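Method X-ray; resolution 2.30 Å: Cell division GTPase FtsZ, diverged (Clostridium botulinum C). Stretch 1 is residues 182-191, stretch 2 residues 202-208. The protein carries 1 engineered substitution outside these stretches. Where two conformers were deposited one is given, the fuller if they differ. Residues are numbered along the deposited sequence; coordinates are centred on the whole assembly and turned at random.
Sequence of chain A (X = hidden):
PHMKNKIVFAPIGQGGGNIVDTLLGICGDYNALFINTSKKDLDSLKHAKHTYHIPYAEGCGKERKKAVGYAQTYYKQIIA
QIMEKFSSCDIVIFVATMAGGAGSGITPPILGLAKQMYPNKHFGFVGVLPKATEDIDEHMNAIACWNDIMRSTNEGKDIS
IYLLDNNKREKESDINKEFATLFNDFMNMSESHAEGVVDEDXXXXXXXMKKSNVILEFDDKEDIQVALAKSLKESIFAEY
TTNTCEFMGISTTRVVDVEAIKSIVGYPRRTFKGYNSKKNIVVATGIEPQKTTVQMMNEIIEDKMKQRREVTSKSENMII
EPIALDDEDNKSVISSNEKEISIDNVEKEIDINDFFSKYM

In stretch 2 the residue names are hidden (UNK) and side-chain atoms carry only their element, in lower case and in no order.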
ATOM      1  N   LEU A 182       2.193 -10.116   3.225  1.00 32.13           N
ATOM      2  CA  LEU A 182       2.249  -9.307   4.438  1.00 30.11           C
ATOM      3  C   LEU A 182       0.881  -8.712   4.750  1.00 30.45           C
ATOM      4  O   LEU A 182       0.439  -8.697   5.894  1.00 31.30           O
ATOM      5  CB  LEU A 182       3.301  -8.210   4.322  1.00 28.80           C
ATOM      6  CG  LEU A 182       4.756  -8.681   4.312  1.00 34.71           C
ATOM      7  CD1 LEU A 182       5.674  -7.514   3.995  1.00 27.79           C
ATOM      8  CD2 LEU A 182       5.121  -9.293   5.649  1.00 30.27           C
ATOM      9  N   PHE A 183       0.198  -8.228   3.729  1.00 30.34           N
ATOM     10  CA  PHE A 183      -1.093  -7.610   3.962  1.00 28.90           C
ATOM     11  C   PHE A 183      -2.133  -8.626   4.425  1.00 35.11           C
ATOM     12  O   PHE A 183      -2.883  -8.383   5.366  1.00 38.83           O
ATOM     13  CB  PHE A 183      -1.583  -6.897   2.706  1.00 25.69           C
ATOM     14  CG  PHE A 183      -2.795  -6.080   2.938  1.00 33.79           C
ATOM     15  CD1 PHE A 183      -2.687  -4.807   3.478  1.00 27.55           C
ATOM     16  CD2 PHE A 183      -4.051  -6.574   2.620  1.00 25.45           C
ATOM     17  CE1 PHE A 183      -3.832  -4.032   3.691  1.00 24.11           C
ATOM     18  CE2 PHE A 183      -5.180  -5.808   2.830  1.00 29.77           C
ATOM     19  CZ  PHE A 183      -5.063  -4.531   3.368  1.00 23.59           C
ATOM     20  N   ASN A 184      -2.181  -9.764   3.754  1.00 29.81           N
ATOM     21  CA  ASN A 184      -3.093 -10.816   4.153  1.00 35.39           C
ATOM     22  C   ASN A 184      -2.768 -11.372   5.549  1.00 37.19           C
ATOM     23  O   ASN A 184      -3.674 -11.669   6.335  1.00 42.61           O
ATOM     24  CB  ASN A 184      -3.134 -11.922   3.096  1.00 34.52           C
ATOM     25  CG  ASN A 184      -4.220 -12.929   3.362  1.00 47.28           C
ATOM     26  OD1 ASN A 184      -5.412 -12.602   3.333  1.00 37.68           O
ATOM     27  ND2 ASN A 184      -3.822 -14.166   3.628  1.00 40.16           N
ATOM     28  N   ASP A 185      -1.481 -11.499   5.870  1.00 37.49           N
ATOM     29  CA  ASP A 185      -1.084 -11.924   7.217  1.00 41.76           C
ATOM     30  C   ASP A 185      -1.562 -10.904   8.238  1.00 41.76           C
ATOM     31  O   ASP A 185      -2.074 -11.260   9.295  1.00 36.41           O
ATOM     32  CB  ASP A 185       0.430 -12.081   7.326  1.00 45.38           C
ATOM     33  CG  ASP A 185       0.934 -13.318   6.623  1.00 50.77           C
ATOM     34  OD1 ASP A 185       0.105 -14.190   6.275  1.00 50.34           O
ATOM     35  OD2 ASP A 185       2.157 -13.415   6.421  1.00 49.64           O
ATOM     36  N   PHE A 186      -1.399  -9.628   7.898  1.00 32.90           N
ATOM     37  CA  PHE A 186      -1.891  -8.534   8.724  1.00 30.30           C
ATOM     38  C   PHE A 186      -3.396  -8.693   9.015  1.00 34.07           C
ATOM     39  O   PHE A 186      -3.816  -8.713  10.171  1.00 38.70           O
ATOM     40  CB  PHE A 186      -1.530  -7.205   8.042  1.00 30.57           C
ATOM     41  CG  PHE A 186      -2.336  -6.035   8.493  1.00 29.76           C
ATOM     42  CD1 PHE A 186      -2.674  -5.873   9.816  1.00 28.90           C
ATOM     43  CD2 PHE A 186      -2.732  -5.071   7.576  1.00 32.88           C
ATOM     44  CE1 PHE A 186      -3.412  -4.781  10.214  1.00 30.85           C
ATOM     45  CE2 PHE A 186      -3.458  -3.976   7.972  1.00 29.56           C
ATOM     46  CZ  PHE A 186      -3.800  -3.829   9.292  1.00 25.56           C
ATOM     47  N   MET A 187      -4.198  -8.866   7.972  1.00 31.42           N
ATOM     48  CA  MET A 187      -5.628  -9.114   8.148  1.00 33.17           C
ATOM     49  C   MET A 187      -5.960 -10.395   8.926  1.00 45.35           C
ATOM     50  O   MET A 187      -7.058 -10.527   9.455  1.00 38.36           O
ATOM     51  CB  MET A 187      -6.320  -9.154   6.786  1.00 32.95           C
ATOM     52  CG  MET A 187      -6.214  -7.860   6.005  1.00 33.46           C
ATOM     53  SD  MET A 187      -7.079  -6.508   6.841  1.00 39.80           S
ATOM     54  CE  MET A 187      -5.859  -5.943   8.009  1.00 82.95           C
ATOM     55  N   ASN A 188      -5.035 -11.348   8.990  1.00 45.22           N
ATOM     56  CA  ASN A 188      -5.317 -12.595   9.718  1.00 43.20           C
ATOM     57  C   ASN A 188      -4.950 -12.598  11.208  1.00 48.76           C
ATOM     58  O   ASN A 188      -5.018 -13.644  11.850  1.00 56.47           O
ATOM     59  CB  ASN A 188      -4.628 -13.791   9.052  1.00 45.43           C
ATOM     60  CG  ASN A 188      -5.277 -14.194   7.751  1.00 47.49           C
ATOM     61  OD1 ASN A 188      -6.466 -13.948   7.521  1.00 45.17           O
ATOM     62  ND2 ASN A 188      -4.502 -14.841   6.891  1.00 49.94           N
ATOM     63  N   MET A 189      -4.547 -11.452  11.755  1.00 49.83           N
ATOM     64  CA  MET A 189      -4.118 -11.388  13.149  1.00 47.80           C
ATOM     65  C   MET A 189      -5.266 -11.642  14.115  1.00 58.91           C
ATOM     66  O   MET A 189      -5.046 -11.829  15.315  1.00 56.26           O
ATOM     67  CB  MET A 189      -3.463 -10.043  13.466  1.00 48.51           C
ATOM     68  CG  MET A 189      -2.115  -9.844  12.817  1.00 45.97           C
ATOM     69  SD  MET A 189      -1.554  -8.146  12.983  1.00 47.78           S
ATOM     70  CE  MET A 189      -0.886  -8.166  14.641  1.00 69.09           C
ATOM     71  N   SER A 190      -6.491 -11.647  13.597  1.00 64.35           N
ATOM     72  CA  SER A 190      -7.657 -11.911  14.440  1.00 65.00           C
ATOM     73  C   SER A 190      -8.010 -13.394  14.543  1.00 65.47           C
ATOM     74  O   SER A 190      -8.856 -13.765  15.357  1.00 68.14           O
ATOM     75  CB  SER A 190      -8.877 -11.108  13.972  1.00 61.19           C
ATOM     76  OG  SER A 190      -9.011 -11.160  12.560  1.00 64.06           O
ATOM     77  N   GLU A 191      -7.369 -14.240  13.737  1.00 64.32           N
ATOM     78  CA  GLU A 191      -7.648 -15.672  13.770  0.50 73.77           C
ATOM     79  C   GLU A 191      -7.615 -16.193  15.207  1.00 81.29           C
ATOM     80  O   GLU A 191      -6.603 -16.063  15.899  1.00 79.62           O
ATOM     81  CB  GLU A 191      -6.668 -16.440  12.878  0.50 73.57           C
ATOM     82  CG  GLU A 191      -6.871 -16.180  11.387  0.50 73.29           C
ATOM     83  CD  GLU A 191      -5.814 -16.839  10.513  0.50 75.05           C
ATOM     84  OE1 GLU A 191      -4.674 -17.041  10.989  0.50 76.48           O
ATOM     85  OE2 GLU A 191      -6.126 -17.152   9.344  0.50 73.34           O
ATOM     86  N   UNK A 202      -9.549  -3.852  16.432  1.00 46.03           N
ATOM     87  CA  UNK A 202      -8.214  -3.281  16.479  1.00 46.41           C
ATOM     88  C   UNK A 202      -7.583  -3.326  15.097  1.00 45.90           C
ATOM     89  O   UNK A 202      -6.894  -2.390  14.690  1.00 47.31           O
ATOM     90  c   UNK A 202      -7.350  -3.986  17.541  1.00 40.66           C
ATOM     91  o   UNK A 202      -7.372  -4.310  21.240  1.00 51.65           O
ATOM     92  o   UNK A 202      -6.821  -5.744  19.667  1.00 59.58           O
ATOM     93  c   UNK A 202      -7.823  -3.676  18.973  1.00 49.96           C
ATOM     94  c   UNK A 202      -7.299  -4.649  20.034  1.00 55.59           C
ATOM     95  N   UNK A 203      -7.831  -4.414  14.376  1.00 47.60           N
ATOM     96  CA  UNK A 203      -7.372  -4.540  13.001  1.00 38.24           C
ATOM     97  C   UNK A 203      -8.005  -3.433  12.183  1.00 39.29           C
ATOM     98  O   UNK A 203      -7.334  -2.763  11.392  1.00 39.62           O
ATOM     99  c   UNK A 203      -7.733  -5.910  12.426  1.00 42.25           C
ATOM    100  c   UNK A 203      -6.702  -6.951  12.871  1.00 40.99           C
ATOM    101  c   UNK A 203      -7.778  -5.867  10.925  1.00 36.82           C
ATOM    102  c   UNK A 203      -7.163  -8.378  12.685  1.00 51.86           C
ATOM    103  N   UNK A 204      -9.298  -3.221  12.397  1.00 44.81           N
ATOM    104  CA  UNK A 204      -9.999  -2.096  11.777  1.00 46.14           C
ATOM    105  C   UNK A 204      -9.297  -0.764  12.094  1.00 40.41           C
ATOM    106  O   UNK A 204      -9.001   0.021  11.190  1.00 34.46           O
ATOM    107  o   UNK A 204     -12.106  -0.879  11.792  1.00 52.66           O
ATOM    108  c   UNK A 204     -11.463  -2.061  12.232  1.00 49.61           C
ATOM    109  N   UNK A 205      -9.024  -0.516  13.372  1.00 34.87           N
ATOM    110  CA  UNK A 205      -8.332   0.715  13.773  1.00 36.63           C
ATOM    111  C   UNK A 205      -6.962   0.886  13.113  1.00 38.13           C
ATOM    112  O   UNK A 205      -6.569   1.997  12.765  1.00 41.36           O
ATOM    113  c   UNK A 205     -10.902   1.633  17.961  1.00 76.55           C
ATOM    114  c   UNK A 205      -9.600   1.052  17.402  1.00 60.65           C
ATOM    115  c   UNK A 205      -9.445   1.430  15.948  1.00 51.10           C
ATOM    116  c   UNK A 205      -8.214   0.804  15.301  1.00 43.98           C
ATOM    117  n   UNK A 205     -11.171   1.207  19.374  1.00 83.40           N
ATOM    118  N   UNK A 206      -6.224  -0.208  12.954  1.00 36.37           N
ATOM    119  CA  UNK A 206      -4.939  -0.133  12.273  1.00 31.48           C
ATOM    120  C   UNK A 206      -5.138   0.207  10.784  1.00 33.84           C
ATOM    121  O   UNK A 206      -4.356   0.949  10.206  1.00 29.91           O
ATOM    122  c   UNK A 206      -4.160  -1.440  12.429  1.00 26.69           C
ATOM    123  c   UNK A 206      -3.604  -1.754  13.821  1.00 31.07           C
ATOM    124  c   UNK A 206      -3.371  -3.250  14.000  1.00 29.87           C
ATOM    125  c   UNK A 206      -2.331  -0.958  14.138  1.00 31.21           C
ATOM    126  N   UNK A 207      -6.186  -0.351  10.183  1.00 35.49           N
ATOM    127  CA  UNK A 207      -6.526  -0.118   8.790  1.00 38.64           C
ATOM    128  C   UNK A 207      -6.964   1.316   8.517  1.00 42.17           C
ATOM    129  O   UNK A 207      -6.732   1.850   7.433  1.00 36.77           O
ATOM    130  c   UNK A 207      -7.682  -1.026   8.390  1.00 45.01           C
ATOM    131  c   UNK A 207      -7.376  -2.352   7.708  1.00 47.56           C
ATOM    132  c   UNK A 207      -8.690  -3.118   7.491  1.00 45.77           C
ATOM    133  c   UNK A 207      -6.617  -2.131   6.391  1.00 35.47           C
ATOM    134  N   UNK A 208      -7.619   1.934   9.491  1.00 42.79           N
ATOM    135  CA  UNK A 208      -8.173   3.258   9.263  1.00 45.44           C
ATOM    136  C   UNK A 208      -7.244   4.387   9.720  1.00 46.36           C
ATOM    137  O   UNK A 208      -7.567   5.563   9.548  1.00 44.29           O
ATOM    138  o   UNK A 208      -9.573   3.198  11.288  1.00 47.95           O
ATOM    139  c   UNK A 208      -9.600   3.403   9.869  1.00 44.30           C
ATOM    140  c   UNK A 208     -10.540   2.393   9.241  1.00 39.27           C
TER

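Position 202 carries three side-chain carbons in a row, the third bearing two oxygens. This unbranched carboxylate lies out of reach of stretch 1 and has no contact there; with one methylene more than an aspartate, it is read as glutamate, E202.

At 203 four carbons fork at the first, one arm being two carbons long. The short arm meets M187, and the end of the long arm meets M189 and S190. A beta-branched, purely hydrocarbon chain of this size is isoleucine, I203. Its CA-to-CB bond points toward stretch 1, and both arms of the fork are used: CG2 lies 3.5 Å from M187 CE, while CD1 reaches M189 and S190, 4.1 Å from M189 CB and 3.3 Å from S190 OG. The last is a close approach of a methyl to a hydroxyl oxygen, not a polar bond.

Position 204 has one carbon and then one oxygen, and its CA-to-CB bond points away from stretch 1. So short a hydroxyl side chain is serine, S204.

Four carbons in a row ending in nitrogen occupy 205. They are extended beyond the first torsion, reach solvent and a crystal neighbour, and touch nothing on stretch 1; this is lysine, K205.

Position 206 has four carbons forked at the second, and its CB sits 4.0 Å from F186 CZ. The fork one atom further out than at I203 marks leucine, L206, whose CA-to-CB bond points toward stretch 1.

The same four-carbon pattern, again forked at the second, recurs at 207, where the side chain meets F183, F186 and M187. This is also leucine, L207. Its CA-to-CB bond runs sideways, but the end comes nearer: CD2 is 4.0 Å from F186 CE2 and 4.2 Å from F183 CZ, and CD1 is 3.8 Å from M187 SD.

At 208 a single carbon carries one oxygen and one further carbon, out of reach of stretch 1. The beta-branched hydroxyl identifies threonine, T208.

The contact is mainly apolar, with no hydrogen bond across it. The two helices run at 140° between their N-to-C directions, and their axes approach to 11.5 Å. F183, F186 and M187 all leave their backbone sideways, yet their ends come nearer to stretch 2. I203 has the largest covered area, 102 Å² of the 343 Å² buried in total, and its CA lies 6.9 Å from M187 CA, the closest such pair. L207 extends the packing one helical turn further on, against the M187 sulfur and the two phenylalanine rings.

Stretch 2 202-208: EISKLLT
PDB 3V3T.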